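Local coordinates for protein Cap5O (Staphylococcus aureus, PDB 3OJO) that probably oxidises UDP-N-acetylmannosamine with NAD as cofactor, a step in the synthesis of the capsular polysaccharide, at residues A354-P357 with H358-L361. Sequence-based numbering, arbitrary orientation.
Sequences AYDP and HVEL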
ATOM      1  N   ALA B 354      -0.836 -24.536 -23.638  1.00 62.50           N
ATOM      2  CA  ALA B 354      -1.468 -23.250 -23.396  1.00 60.44           C
ATOM      3  C   ALA B 354      -2.811 -23.090 -24.073  1.00 62.52           C
ATOM      4  O   ALA B 354      -2.954 -23.426 -25.245  1.00 61.82           O
ATOM      5  CB  ALA B 354      -0.548 -22.135 -23.835  1.00 60.72           C
ATOM      6  N   TYR B 355      -3.778 -22.520 -23.344  1.00 58.77           N
ATOM      7  CA  TYR B 355      -5.106 -22.181 -23.844  1.00 58.02           C
ATOM      8  C   TYR B 355      -5.418 -20.707 -23.548  1.00 60.80           C
ATOM      9  O   TYR B 355      -5.523 -20.318 -22.386  1.00 58.25           O
ATOM     10  CB  TYR B 355      -6.217 -23.106 -23.279  1.00 58.99           C
ATOM     11  CG  TYR B 355      -7.603 -22.641 -23.679  1.00 61.51           C
ATOM     12  CD1 TYR B 355      -8.384 -21.883 -22.809  1.00 63.06           C
ATOM     13  CD2 TYR B 355      -8.092 -22.870 -24.964  1.00 62.89           C
ATOM     14  CE1 TYR B 355      -9.632 -21.394 -23.193  1.00 63.24           C
ATOM     15  CE2 TYR B 355      -9.334 -22.372 -25.364  1.00 64.18           C
ATOM     16  CZ  TYR B 355     -10.110 -21.653 -24.467  1.00 70.50           C
ATOM     17  OH  TYR B 355     -11.336 -21.162 -24.853  1.00 70.01           O
ATOM     18  N   ASP B 356      -5.587 -19.899 -24.606  1.00 58.96           N
ATOM     19  CA  ASP B 356      -5.989 -18.499 -24.488  1.00 59.05           C
ATOM     20  C   ASP B 356      -6.833 -18.063 -25.702  1.00 64.40           C
ATOM     21  O   ASP B 356      -6.309 -18.008 -26.817  1.00 64.72           O
ATOM     22  CB  ASP B 356      -4.813 -17.543 -24.196  1.00 60.30           C
ATOM     23  CG  ASP B 356      -5.243 -16.204 -23.613  1.00 63.78           C
ATOM     24  OD1 ASP B 356      -4.576 -15.721 -22.682  1.00 63.26           O
ATOM     25  OD2 ASP B 356      -6.212 -15.620 -24.123  1.00 68.17           O
ATOM     26  N   PRO B 357      -8.140 -17.754 -25.501  1.00 61.45           N
ATOM     27  CA  PRO B 357      -8.984 -17.338 -26.641  1.00 61.52           C
ATOM     28  C   PRO B 357      -8.619 -15.980 -27.245  1.00 66.69           C
ATOM     29  O   PRO B 357      -8.966 -15.711 -28.396  1.00 66.85           O
ATOM     30  CB  PRO B 357     -10.392 -17.314 -26.044  1.00 63.33           C
ATOM     31  CG  PRO B 357     -10.191 -17.083 -24.593  1.00 67.65           C
ATOM     32  CD  PRO B 357      -8.905 -17.766 -24.234  1.00 62.82           C
ATOM     33  N   HIS B 358      -7.931 -15.128 -26.466  1.00 62.92           N
ATOM     34  CA  HIS B 358      -7.513 -13.787 -26.864  1.00 62.07           C
ATOM     35  C   HIS B 358      -6.154 -13.770 -27.564  1.00 67.09           C
ATOM     36  O   HIS B 358      -5.880 -12.830 -28.310  1.00 66.78           O
ATOM     37  CB  HIS B 358      -7.509 -12.854 -25.641  1.00 62.46           C
ATOM     38  CG  HIS B 358      -8.844 -12.759 -24.973  1.00 65.35           C
ATOM     39  ND1 HIS B 358      -9.801 -11.868 -25.407  1.00 66.91           N
ATOM     40  CD2 HIS B 358      -9.347 -13.477 -23.944  1.00 66.97           C
ATOM     41  CE1 HIS B 358     -10.849 -12.056 -24.623  1.00 66.40           C
ATOM     42  NE2 HIS B 358     -10.620 -13.008 -23.720  1.00 66.76           N
ATOM     43  N   VAL B 359      -5.304 -14.805 -27.334  1.00 64.41           N
ATOM     44  CA  VAL B 359      -3.951 -14.914 -27.919  1.00 64.22           C
ATOM     45  C   VAL B 359      -3.948 -15.753 -29.219  1.00 69.73           C
ATOM     46  O   VAL B 359      -4.294 -16.944 -29.204  1.00 68.92           O
ATOM     47  CB  VAL B 359      -2.880 -15.386 -26.889  1.00 67.24           C
ATOM     48  CG1 VAL B 359      -1.503 -15.458 -27.525  1.00 66.97           C
ATOM     49  CG2 VAL B 359      -2.839 -14.479 -25.667  1.00 66.76           C
ATOM     50  N   GLU B 360      -3.531 -15.119 -30.333  1.00 67.63           N
ATOM     51  CA  GLU B 360      -3.514 -15.742 -31.661  1.00 67.91           C
ATOM     52  C   GLU B 360      -2.209 -16.433 -32.100  1.00 71.28           C
ATOM     53  O   GLU B 360      -2.129 -16.869 -33.252  1.00 72.39           O
ATOM     54  CB  GLU B 360      -4.038 -14.762 -32.737  1.00 69.40           C
ATOM     55  CG  GLU B 360      -5.462 -15.033 -33.200  1.00 81.24           C
ATOM     56  CD  GLU B 360      -6.554 -14.668 -32.211  1.00114.12           C
ATOM     57  OE1 GLU B 360      -7.234 -15.595 -31.713  1.00115.31           O
ATOM     58  OE2 GLU B 360      -6.725 -13.459 -31.928  1.00112.94           O
ATOM     59  N   LEU B 361      -1.221 -16.593 -31.197  1.00 66.01           N
ATOM     60  CA  LEU B 361       0.050 -17.267 -31.519  1.00 65.22           C
ATOM     61  C   LEU B 361      -0.122 -18.714 -32.056  1.00 68.15           C
ATOM     62  O   LEU B 361      -1.144 -19.364 -31.806  1.00 66.24           O
ATOM     63  CB  LEU B 361       1.033 -17.246 -30.327  1.00 65.00           C
ATOM     64  CG  LEU B 361       2.067 -16.112 -30.190  1.00 68.62           C
ATOM     65  CD1 LEU B 361       2.482 -15.510 -31.519  1.00 70.00           C
ATOM     66  CD2 LEU B 361       1.622 -15.075 -29.212  1.00 68.64           C
TER
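Asp356 bonds the backbone amides of His358 and, weakly, Val359. Asp356 OD2 accepts a hydrogen bond from the backbone N-H of His358, at 2.9 Å from OD2 to N, using the anti lone pair, on the side away from OD1. The N-H...O angle is 147°, so the bond is somewhat bent. Val359 N adds two weak bonds, to Asp356 OD2 and to Asp356 O, each at 3.4 Å. CG of Asp356 lies anti to its backbone N (chi1 -160°), which brings OD2 to the His358 N-H near the carboxylate plane; Val359 N comes in well out of that plane.

Together the bonds make an Asx turn on a type I beta turn, with Pro357 and His358 at its corners. The turn comes directly after strand 351-355, an edge strand of the parallel sheet in the UDP-binding domain, and leads into the loop before helix 368-372. The other carboxylate oxygen, OD1, is hydrogen-bonded to Leu323 N and His384 NE2, so both oxygens are engaged.

The other contacts within the turn are van der Waals. The His358 ring presents its edge to Asp356 OD2, with the ring and carboxylate planes 83° apart. His358 CD2 lies 3.8 Å from Pro357 CG, an oblique approach. Outside the turn, His358 NE2 is hydrogen-bonded to Glu386, and the ring also meets that of His384. Val359 CG2 rests on the carboxylate, 3.6 Å from Asp356 CG. This methyl sits beside the Val359 backbone N and over the flat face of the Asp356 carboxylate.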